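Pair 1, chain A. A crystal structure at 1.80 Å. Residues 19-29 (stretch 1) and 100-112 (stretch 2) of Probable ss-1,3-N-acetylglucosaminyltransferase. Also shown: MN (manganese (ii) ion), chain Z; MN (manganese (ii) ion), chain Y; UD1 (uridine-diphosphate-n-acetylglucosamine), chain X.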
# COMPACT_ATOMS: atom_id res chain seq x y z
N MET A 19 38.48 24.33 -42.60
CA MET A 19 37.60 23.79 -41.52
C MET A 19 36.78 22.61 -42.09
O MET A 19 36.04 22.78 -43.05
CB MET A 19 36.65 24.87 -40.98
CG MET A 19 35.58 24.34 -40.04
SD MET A 19 34.63 25.65 -39.20
CE MET A 19 35.80 26.18 -37.95
N LYS A 20 36.94 21.44 -41.47
CA LYS A 20 36.20 20.24 -41.85
C LYS A 20 34.72 20.45 -41.50
O LYS A 20 34.39 21.17 -40.56
CB LYS A 20 36.72 19.02 -41.09
CG LYS A 20 38.20 18.71 -41.27
CD LYS A 20 38.54 18.14 -42.61
CE LYS A 20 40.00 17.77 -42.72
NZ LYS A 20 40.43 17.71 -44.13
N LYS A 21 33.84 19.80 -42.28
CA LYS A 21 32.42 19.75 -42.00
C LYS A 21 32.16 18.91 -40.74
O LYS A 21 31.26 19.24 -39.95
CB LYS A 21 31.65 19.15 -43.17
CG LYS A 21 31.64 19.98 -44.45
CD LYS A 21 30.91 19.28 -45.58
CE LYS A 21 30.75 20.13 -46.82
NZ LYS A 21 29.98 19.43 -47.87
N VAL A 22 32.92 17.81 -40.59
CA VAL A 22 32.69 16.80 -39.54
C VAL A 22 34.02 16.20 -39.07
O VAL A 22 34.84 15.78 -39.88
CB VAL A 22 31.75 15.68 -40.03
CG1 VAL A 22 31.50 14.65 -38.94
CG2 VAL A 22 30.44 16.21 -40.57
N SER A 23 34.17 16.12 -37.74
CA SER A 23 35.11 15.24 -37.04
C SER A 23 34.36 14.06 -36.40
O SER A 23 33.57 14.26 -35.48
CB SER A 23 35.86 15.99 -35.97
OG SER A 23 36.62 17.05 -36.53
N VAL A 24 34.65 12.83 -36.85
CA VAL A 24 34.23 11.64 -36.14
C VAL A 24 35.24 11.37 -35.02
O VAL A 24 36.44 11.27 -35.27
CB VAL A 24 34.09 10.43 -37.09
CG1 VAL A 24 33.60 9.19 -36.35
CG2 VAL A 24 33.17 10.75 -38.25
N ILE A 25 34.73 11.29 -33.79
CA ILE A 25 35.53 11.10 -32.59
C ILE A 25 35.26 9.68 -32.08
O ILE A 25 34.15 9.38 -31.66
CB ILE A 25 35.22 12.18 -31.54
CG1 ILE A 25 35.50 13.58 -32.08
CG2 ILE A 25 35.97 11.90 -30.24
CD1 ILE A 25 35.08 14.71 -31.17
N MET A 26 36.28 8.82 -32.14
CA MET A 26 36.15 7.42 -31.78
C MET A 26 37.18 7.05 -30.72
O MET A 26 38.36 6.88 -31.04
CB MET A 26 36.34 6.52 -33.01
CG MET A 26 36.13 5.05 -32.71
SD MET A 26 36.28 4.01 -34.18
CE MET A 26 38.02 4.20 -34.56
N PRO A 27 36.76 6.86 -29.45
CA PRO A 27 37.64 6.28 -28.44
C PRO A 27 37.77 4.77 -28.67
O PRO A 27 36.81 4.13 -29.10
CB PRO A 27 36.91 6.58 -27.13
CG PRO A 27 35.46 6.60 -27.51
CD PRO A 27 35.43 7.16 -28.92
N THR A 28 38.97 4.22 -28.43
CA THR A 28 39.25 2.80 -28.56
C THR A 28 39.88 2.29 -27.26
O THR A 28 40.50 3.05 -26.52
CB THR A 28 40.16 2.51 -29.77
OG1 THR A 28 41.42 3.16 -29.58
CG2 THR A 28 39.56 2.97 -31.08
N PHE A 29 39.69 0.99 -26.99
CA PHE A 29 40.33 0.31 -25.88
C PHE A 29 40.25 -1.21 -26.10
O PHE A 29 39.17 -1.79 -26.03
CB PHE A 29 39.69 0.70 -24.55
CG PHE A 29 40.30 0.00 -23.37
CD1 PHE A 29 41.60 0.29 -22.97
CD2 PHE A 29 39.59 -0.97 -22.67
CE1 PHE A 29 42.17 -0.36 -21.89
CE2 PHE A 29 40.16 -1.61 -21.59
CZ PHE A 29 41.45 -1.31 -21.20
N MET A 100 40.71 18.44 -30.04
CA MET A 100 41.44 18.24 -31.29
C MET A 100 40.63 18.72 -32.51
O MET A 100 41.23 19.08 -33.51
CB MET A 100 41.82 16.77 -31.47
CG MET A 100 42.94 16.36 -30.54
SD MET A 100 43.25 14.58 -30.49
CE MET A 100 43.93 14.34 -32.13
N SER A 101 39.30 18.67 -32.44
CA SER A 101 38.48 19.01 -33.60
C SER A 101 38.25 20.53 -33.67
O SER A 101 37.89 21.16 -32.69
CB SER A 101 37.16 18.27 -33.57
OG SER A 101 36.29 18.78 -34.56
N LYS A 102 38.45 21.09 -34.86
CA LYS A 102 38.06 22.44 -35.16
C LYS A 102 37.02 22.39 -36.28
O LYS A 102 36.91 23.31 -37.06
CB LYS A 102 39.28 23.28 -35.56
CG LYS A 102 40.31 23.51 -34.46
N ALA A 103 36.25 21.29 -36.34
CA ALA A 103 35.25 21.10 -37.38
C ALA A 103 33.95 21.84 -37.01
O ALA A 103 33.80 22.36 -35.89
CB ALA A 103 35.01 19.62 -37.60
N GLU A 104 33.02 21.87 -37.97
CA GLU A 104 31.72 22.50 -37.84
C GLU A 104 30.83 21.66 -36.92
O GLU A 104 30.15 22.18 -36.06
CB GLU A 104 31.08 22.63 -39.23
CG GLU A 104 29.88 23.56 -39.25
CD GLU A 104 29.26 23.83 -40.62
OE1 GLU A 104 28.16 24.43 -40.63
OE2 GLU A 104 29.85 23.43 -41.67
N TYR A 105 30.85 20.34 -37.14
CA TYR A 105 30.12 19.36 -36.36
C TYR A 105 31.07 18.25 -35.89
O TYR A 105 32.01 17.91 -36.59
CB TYR A 105 29.01 18.73 -37.20
CG TYR A 105 27.83 19.61 -37.52
CD1 TYR A 105 26.78 19.73 -36.63
CD2 TYR A 105 27.75 20.31 -38.71
CE1 TYR A 105 25.68 20.53 -36.91
CE2 TYR A 105 26.66 21.10 -39.02
CZ TYR A 105 25.62 21.22 -38.11
OH TYR A 105 24.53 22.00 -38.39
N VAL A 106 30.77 17.66 -34.73
CA VAL A 106 31.36 16.41 -34.32
C VAL A 106 30.30 15.30 -34.34
O VAL A 106 29.08 15.54 -34.24
CB VAL A 106 32.04 16.51 -32.94
CG1 VAL A 106 33.15 17.55 -32.91
CG2 VAL A 106 31.03 16.74 -31.82
N PHE A 107 30.80 14.08 -34.45
CA PHE A 107 29.98 12.88 -34.40
C PHE A 107 30.72 11.83 -33.57
O PHE A 107 31.84 11.42 -33.92
CB PHE A 107 29.67 12.37 -35.81
CG PHE A 107 28.57 11.34 -35.81
CD1 PHE A 107 28.75 10.12 -35.18
CD2 PHE A 107 27.35 11.60 -36.40
CE1 PHE A 107 27.73 9.18 -35.15
CE2 PHE A 107 26.33 10.66 -36.36
CZ PHE A 107 26.52 9.45 -35.75
N PHE A 108 30.09 11.39 -32.48
CA PHE A 108 30.68 10.37 -31.62
C PHE A 108 30.31 8.98 -32.16
O PHE A 108 29.14 8.63 -32.33
CB PHE A 108 30.27 10.57 -30.16
CG PHE A 108 30.73 11.89 -29.58
CD1 PHE A 108 32.04 12.07 -29.19
CD2 PHE A 108 29.85 12.95 -29.47
CE1 PHE A 108 32.47 13.29 -28.68
CE2 PHE A 108 30.27 14.17 -28.96
CZ PHE A 108 31.58 14.34 -28.55
N LEU A 109 31.35 8.19 -32.42
CA LEU A 109 31.25 6.82 -32.87
C LEU A 109 31.96 5.93 -31.85
O LEU A 109 33.10 6.17 -31.54
CB LEU A 109 31.89 6.71 -34.25
CG LEU A 109 32.09 5.29 -34.78
CD1 LEU A 109 30.76 4.58 -35.00
CD2 LEU A 109 32.90 5.32 -36.06
N ASP A 110 31.26 4.91 -31.35
CA ASP A 110 31.90 3.91 -30.50
C ASP A 110 32.65 2.92 -31.41
O ASP A 110 32.22 2.66 -32.56
CB ASP A 110 30.89 3.27 -29.55
CG ASP A 110 30.37 4.23 -28.49
OD1 ASP A 110 30.97 5.32 -28.31
OD2 ASP A 110 29.37 3.88 -27.83
N SER A 111 33.75 2.38 -30.87
CA SER A 111 34.75 1.60 -31.59
C SER A 111 34.21 0.23 -32.04
O SER A 111 34.86 -0.46 -32.81
CB SER A 111 35.98 1.41 -30.73
OG SER A 111 35.62 0.82 -29.50
N ASP A 112 33.03 -0.17 -31.55
CA ASP A 112 32.45 -1.45 -31.91
C ASP A 112 31.26 -1.30 -32.88
O ASP A 112 30.71 -2.30 -33.32
CB ASP A 112 32.03 -2.23 -30.65
CG ASP A 112 31.05 -1.50 -29.75
OD1 ASP A 112 30.80 -0.29 -29.99
OD2 ASP A 112 30.52 -2.13 -28.80
MN MN Z . 30.80 -4.08 -27.42
MN MN Y . 29.35 -0.33 -28.20
C1' UD1 X . 27.24 1.76 -23.87
C2' UD1 X . 26.01 2.53 -24.37
C3' UD1 X . 26.43 3.54 -25.44
C4' UD1 X . 27.53 4.45 -24.88
C5' UD1 X . 28.67 3.64 -24.26
C6' UD1 X . 29.71 4.54 -23.59
C7' UD1 X . 23.87 1.31 -24.31
C8' UD1 X . 22.98 0.35 -25.05
N2' UD1 X . 25.03 1.61 -24.91
O1' UD1 X . 27.81 1.08 -25.00
O3' UD1 X . 25.29 4.32 -25.85
O4' UD1 X . 28.04 5.24 -25.95
O5' UD1 X . 28.18 2.68 -23.30
O6' UD1 X . 29.13 5.45 -22.65
O7' UD1 X . 23.55 1.78 -23.24
N1 UD1 X . 36.16 2.83 -24.04
C2 UD1 X . 37.18 3.70 -23.61
N3 UD1 X . 37.90 3.44 -22.52
C4 UD1 X . 37.68 2.34 -21.81
C5 UD1 X . 36.68 1.45 -22.21
C6 UD1 X . 35.91 1.71 -23.34
O2 UD1 X . 37.43 4.74 -24.23
O4 UD1 X . 38.40 2.14 -20.81
C1B UD1 X . 35.42 3.21 -25.25
C2B UD1 X . 35.18 2.07 -26.22
O2' UD1 X . 36.34 1.82 -27.00
C3B UD1 X . 34.01 2.61 -27.02
C4B UD1 X . 33.24 3.47 -26.02
O4B UD1 X . 34.12 3.71 -24.91
O3B UD1 X . 34.46 3.42 -28.11
C5B UD1 X . 31.99 2.79 -25.50
O5B UD1 X . 32.31 1.45 -25.16
PA UD1 X . 31.39 0.22 -25.62
O1A UD1 X . 32.07 -1.00 -25.09
O2A UD1 X . 30.96 0.32 -27.08
O3A UD1 X . 30.12 0.50 -24.71
PB UD1 X . 28.71 -0.23 -24.90
O1B UD1 X . 28.41 -0.96 -23.63
O2B UD1 X . 28.61 -0.97 -26.22
O HOH W 1 28.25 1.62 -28.49
O HOH W 2 27.71 -1.19 -29.33

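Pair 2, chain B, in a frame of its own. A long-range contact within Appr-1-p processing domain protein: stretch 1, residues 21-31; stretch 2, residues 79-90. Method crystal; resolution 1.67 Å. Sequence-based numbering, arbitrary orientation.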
# COMPACT_ATOMS: atom_id res chain seq x y z
N GLU B 21 -3.28 -6.24 11.35
CA GLU B 21 -2.59 -6.91 12.44
C GLU B 21 -1.18 -7.38 12.10
O GLU B 21 -0.52 -8.02 12.94
CB GLU B 21 -3.41 -8.11 12.88
CG GLU B 21 -4.64 -7.70 13.62
CD GLU B 21 -5.58 -8.86 13.91
OE1 GLU B 21 -5.24 -10.05 13.67
OE2 GLU B 21 -6.69 -8.55 14.35
N ALA B 22 -0.74 -7.15 10.86
CA ALA B 22 0.52 -7.69 10.45
C ALA B 22 1.62 -7.07 11.37
O ALA B 22 1.66 -5.86 11.52
CB ALA B 22 0.79 -7.35 9.02
N PRO B 23 2.54 -7.87 11.87
CA PRO B 23 3.51 -7.36 12.91
C PRO B 23 4.77 -6.80 12.29
O PRO B 23 5.89 -7.33 12.49
CB PRO B 23 3.73 -8.57 13.75
CG PRO B 23 3.70 -9.71 12.77
CD PRO B 23 2.67 -9.33 11.72
N VAL B 24 4.56 -5.81 11.43
CA VAL B 24 5.61 -5.32 10.54
C VAL B 24 5.85 -3.84 10.73
O VAL B 24 5.15 -3.20 11.46
CB VAL B 24 5.23 -5.60 9.06
CG1 VAL B 24 5.11 -7.10 8.84
CG2 VAL B 24 3.94 -4.89 8.75
N GLU B 25 6.85 -3.29 10.04
CA GLU B 25 7.21 -1.87 10.19
C GLU B 25 6.31 -0.98 9.37
O GLU B 25 6.18 0.17 9.71
CB GLU B 25 8.66 -1.63 9.71
CG GLU B 25 9.72 -2.24 10.61
CD GLU B 25 11.14 -1.92 10.17
OE1 GLU B 25 11.36 -1.32 9.14
OE2 GLU B 25 12.08 -2.30 10.88
N ALA B 26 5.77 -1.50 8.26
CA ALA B 26 5.05 -0.65 7.31
C ALA B 26 3.83 -1.41 6.80
O ALA B 26 3.96 -2.58 6.49
CB ALA B 26 5.94 -0.23 6.15
N LEU B 27 2.70 -0.72 6.70
CA LEU B 27 1.52 -1.24 6.03
C LEU B 27 1.24 -0.43 4.78
O LEU B 27 1.36 0.80 4.77
CB LEU B 27 0.29 -1.14 6.91
CG LEU B 27 0.30 -1.95 8.22
CD1 LEU B 27 -1.04 -1.76 8.92
CD2 LEU B 27 0.62 -3.42 8.01
N VAL B 28 0.81 -1.14 3.77
CA VAL B 28 0.28 -0.49 2.53
C VAL B 28 -1.24 -0.40 2.55
O VAL B 28 -1.93 -1.41 2.76
CB VAL B 28 0.74 -1.27 1.27
CG1 VAL B 28 0.17 -0.63 0.02
CG2 VAL B 28 2.26 -1.33 1.22
N ASN B 29 -1.72 0.80 2.30
CA ASN B 29 -3.14 1.14 2.17
C ASN B 29 -3.36 1.50 0.71
O ASN B 29 -2.59 2.26 0.15
CB ASN B 29 -3.38 2.38 3.00
CG ASN B 29 -4.79 2.83 2.98
OD1 ASN B 29 -5.69 2.05 2.76
ND2 ASN B 29 -5.02 4.06 3.37
N THR B 30 -4.39 0.95 0.11
CA THR B 30 -4.68 1.24 -1.31
C THR B 30 -5.67 2.41 -1.37
O THR B 30 -6.75 2.38 -0.73
CB THR B 30 -5.20 -0.01 -2.03
OG1 THR B 30 -6.16 -0.67 -1.22
CG2 THR B 30 -4.06 -0.96 -2.37
N VAL B 31 -5.28 3.48 -2.07
CA VAL B 31 -5.99 4.72 -1.98
C VAL B 31 -6.31 5.26 -3.38
O VAL B 31 -5.92 4.69 -4.40
CB VAL B 31 -5.28 5.79 -1.13
CG1 VAL B 31 -5.08 5.26 0.27
CG2 VAL B 31 -3.96 6.20 -1.78
N ALA B 79 6.46 3.68 17.04
CA ALA B 79 5.15 3.17 16.65
C ALA B 79 5.29 1.86 15.91
O ALA B 79 6.32 1.60 15.28
CB ALA B 79 4.44 4.18 15.80
N GLN B 80 4.20 1.09 15.91
CA GLN B 80 4.04 -0.07 15.06
C GLN B 80 2.61 -0.14 14.59
O GLN B 80 1.70 -0.04 15.41
CB GLN B 80 4.38 -1.38 15.80
CG GLN B 80 4.47 -2.59 14.90
CD GLN B 80 3.11 -3.15 14.55
OE1 GLN B 80 2.22 -3.20 15.41
NE2 GLN B 80 2.91 -3.53 13.30
N PRO B 81 2.41 -0.30 13.28
CA PRO B 81 3.41 -0.02 12.25
C PRO B 81 3.92 1.38 12.32
O PRO B 81 3.20 2.30 12.75
CB PRO B 81 2.64 -0.22 10.95
CG PRO B 81 1.24 0.13 11.36
CD PRO B 81 1.07 -0.46 12.68
N ARG B 82 5.19 1.57 11.97
CA ARG B 82 5.73 2.93 11.97
C ARG B 82 5.20 3.73 10.77
O ARG B 82 4.95 4.94 10.90
CB ARG B 82 7.25 2.92 11.97
CG ARG B 82 7.77 4.28 11.71
CD ARG B 82 9.23 4.41 12.07
NE ARG B 82 9.65 5.79 11.94
CZ ARG B 82 10.90 6.22 12.04
NH1 ARG B 82 11.88 5.40 12.44
NH2 ARG B 82 11.13 7.50 11.86
N TYR B 83 5.09 3.07 9.61
CA TYR B 83 4.72 3.76 8.36
C TYR B 83 3.46 3.22 7.79
O TYR B 83 3.24 2.00 7.77
CB TYR B 83 5.82 3.59 7.31
CG TYR B 83 7.19 4.09 7.72
CD1 TYR B 83 7.47 5.43 7.81
CD2 TYR B 83 8.16 3.19 8.05
CE1 TYR B 83 8.73 5.87 8.16
CE2 TYR B 83 9.42 3.62 8.47
CZ TYR B 83 9.69 4.96 8.50
OH TYR B 83 10.96 5.40 8.89
N ILE B 84 2.66 4.15 7.27
CA ILE B 84 1.53 3.83 6.38
C ILE B 84 1.88 4.30 4.97
O ILE B 84 2.23 5.46 4.82
CB ILE B 84 0.25 4.51 6.83
CG1 ILE B 84 -0.07 4.22 8.31
CG2 ILE B 84 -0.92 4.03 5.94
CD1 ILE B 84 -0.30 2.79 8.62
N PHE B 85 1.96 3.36 4.01
CA PHE B 85 2.31 3.65 2.63
C PHE B 85 0.99 3.70 1.85
O PHE B 85 0.39 2.64 1.62
CB PHE B 85 3.14 2.56 2.03
CG PHE B 85 4.64 2.60 2.37
CD1 PHE B 85 5.12 2.92 3.61
CD2 PHE B 85 5.53 2.16 1.44
CE1 PHE B 85 6.53 2.89 3.87
CE2 PHE B 85 6.90 2.09 1.68
CZ PHE B 85 7.40 2.49 2.90
N ASN B 86 0.56 4.91 1.53
CA ASN B 86 -0.75 5.14 0.90
C ASN B 86 -0.49 5.07 -0.61
O ASN B 86 0.10 5.97 -1.18
CB ASN B 86 -1.37 6.46 1.34
CG ASN B 86 -1.67 6.52 2.83
OD1 ASN B 86 -2.66 5.96 3.32
ND2 ASN B 86 -0.72 7.14 3.61
N PHE B 87 -0.88 3.93 -1.17
CA PHE B 87 -0.53 3.48 -2.58
C PHE B 87 -1.74 3.76 -3.46
O PHE B 87 -2.74 3.09 -3.35
CB PHE B 87 -0.24 1.96 -2.47
CG PHE B 87 0.23 1.30 -3.73
CD1 PHE B 87 -0.58 1.19 -4.84
CD2 PHE B 87 1.40 0.60 -3.74
CE1 PHE B 87 -0.18 0.49 -5.96
CE2 PHE B 87 1.80 -0.15 -4.84
CZ PHE B 87 1.01 -0.19 -5.96
N PRO B 88 -1.64 4.75 -4.35
CA PRO B 88 -2.77 5.02 -5.21
C PRO B 88 -2.98 3.91 -6.26
O PRO B 88 -2.05 3.55 -6.96
CB PRO B 88 -2.37 6.37 -5.88
CG PRO B 88 -1.29 6.91 -5.05
CD PRO B 88 -0.57 5.74 -4.51
N THR B 89 -4.21 3.41 -6.42
CA THR B 89 -4.46 2.41 -7.45
C THR B 89 -5.42 2.95 -8.46
O THR B 89 -5.75 2.28 -9.39
CB THR B 89 -5.08 1.14 -6.91
OG1 THR B 89 -6.35 1.44 -6.33
CG2 THR B 89 -4.23 0.49 -5.81
N LYS B 90 -5.88 4.15 -8.22
CA LYS B 90 -6.92 4.79 -9.06
C LYS B 90 -6.99 6.29 -8.74
O LYS B 90 -6.50 6.76 -7.67
CB LYS B 90 -8.25 4.13 -8.77
CG LYS B 90 -8.74 4.38 -7.34
CD LYS B 90 -10.03 3.66 -7.01
CE LYS B 90 -9.87 2.14 -6.99
NZ LYS B 90 -11.23 1.55 -6.82
O HOH W 3 -7.61 2.03 -4.08

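Both pairs are two parallel beta strands side by side, joined by backbone hydrogen bonds. The angle between the strand directions is 24° in pair 1 and 32° in pair 2. Fourteen central residues superpose with an RMSD of 0.7 Å.

The register is the same. A:Val22 to A:Ile25 bridge A:Tyr105 to A:Phe108, and the matched B:Ala26 to B:Asn29 bridge B:Tyr83 to B:Asn86. In pair 2 the bridges continue through B:Thr30 with B:Phe87 and B:Val31 with B:Pro88.

In each ladder, alternate residues of the first strand use both their N and O atoms. In pair 1, A:Ser23 N donates to A:Tyr105 O (3.0 Å), and A:Phe107 N donates to A:Ser23 O (3.0 Å). The matched bonds in pair 2 are B:Leu27 N to B:Tyr83 O (3.0 Å) and B:Phe85 N to B:Leu27 O (2.7 Å). One step on, A:Ile25 N bonds A:Phe107 O (2.9 Å), as B:Asn29 N bonds B:Phe85 O (2.9 Å). The alternation leaves the intervening residues to approach through CA. A:Val22 CA lies 3.2 Å from A:Tyr105 O, and B:Ala26 CA lies 3.2 Å from B:Tyr83 O.

On the face holding A:Val22, A:Val24, A:Tyr105 and A:Phe107, the side-chain contacts between the strands are apolar. A:Val22 CG1 reaches A:Phe107 CB at 4.3 Å. The smaller B:Ala26 takes the position of A:Val22, and there an aromatic ring comes close: B:Ala26 CB is 3.9 Å from B:Phe85 CE1. The two phenylalanines match in backbone, but their side chains diverge. A:Phe107 has a t chi1 and B:Phe85 an m chi1. A:Val24 and B:Val28 are alike, both t. A:Val24 CG1 packs on A:Leu109 CB (3.7 Å), and B:Val28 CG1 on B:Phe87 CB (3.6 Å).

The other face differs more. A:Ser101 OG donates to A:Ser23 OG at 2.6 Å and also accepts from A:Ala103 N at 3.1 Å. A:Ser23 OG also lies 3.2 Å from A:Ala103 CB. B:Leu27 matches A:Ser23 and makes an apolar contact instead, with CD1 3.8 Å from B:Pro81 CG. B:Pro81 matches A:Ala103. Next along, A:Ile25 CD1 touches A:Val106 CG1 (3.8 Å) and A:Phe108 CE1 (3.9 Å). The matched pair B:Asn29 and B:Asn86 is polar: B:Asn29 ND2 donates to B:Asn86 OD1 at 3.0 Å. Apolar packing at A:Ile25 and A:Phe108 thus gives way to an amide hydrogen bond at the matched positions, with chi1 m in A:Ile25 and t in B:Asn29.

The ends also diverge. In pair 2, B:Gln80 NE2 donates to B:Val24 O at 2.9 Å. In pair 1, A:Lys20 O, at the position of B:Val24, accepts from A:Glu104 N at 3.0 Å. At the far end, A:Ser111 N donates to O3B of UD1 (3.0 Å), the nucleotide sugar expected of a glycosyltransferase. The matched B:Thr89 N donates across the pair to B:Val31 O at 2.9 Å.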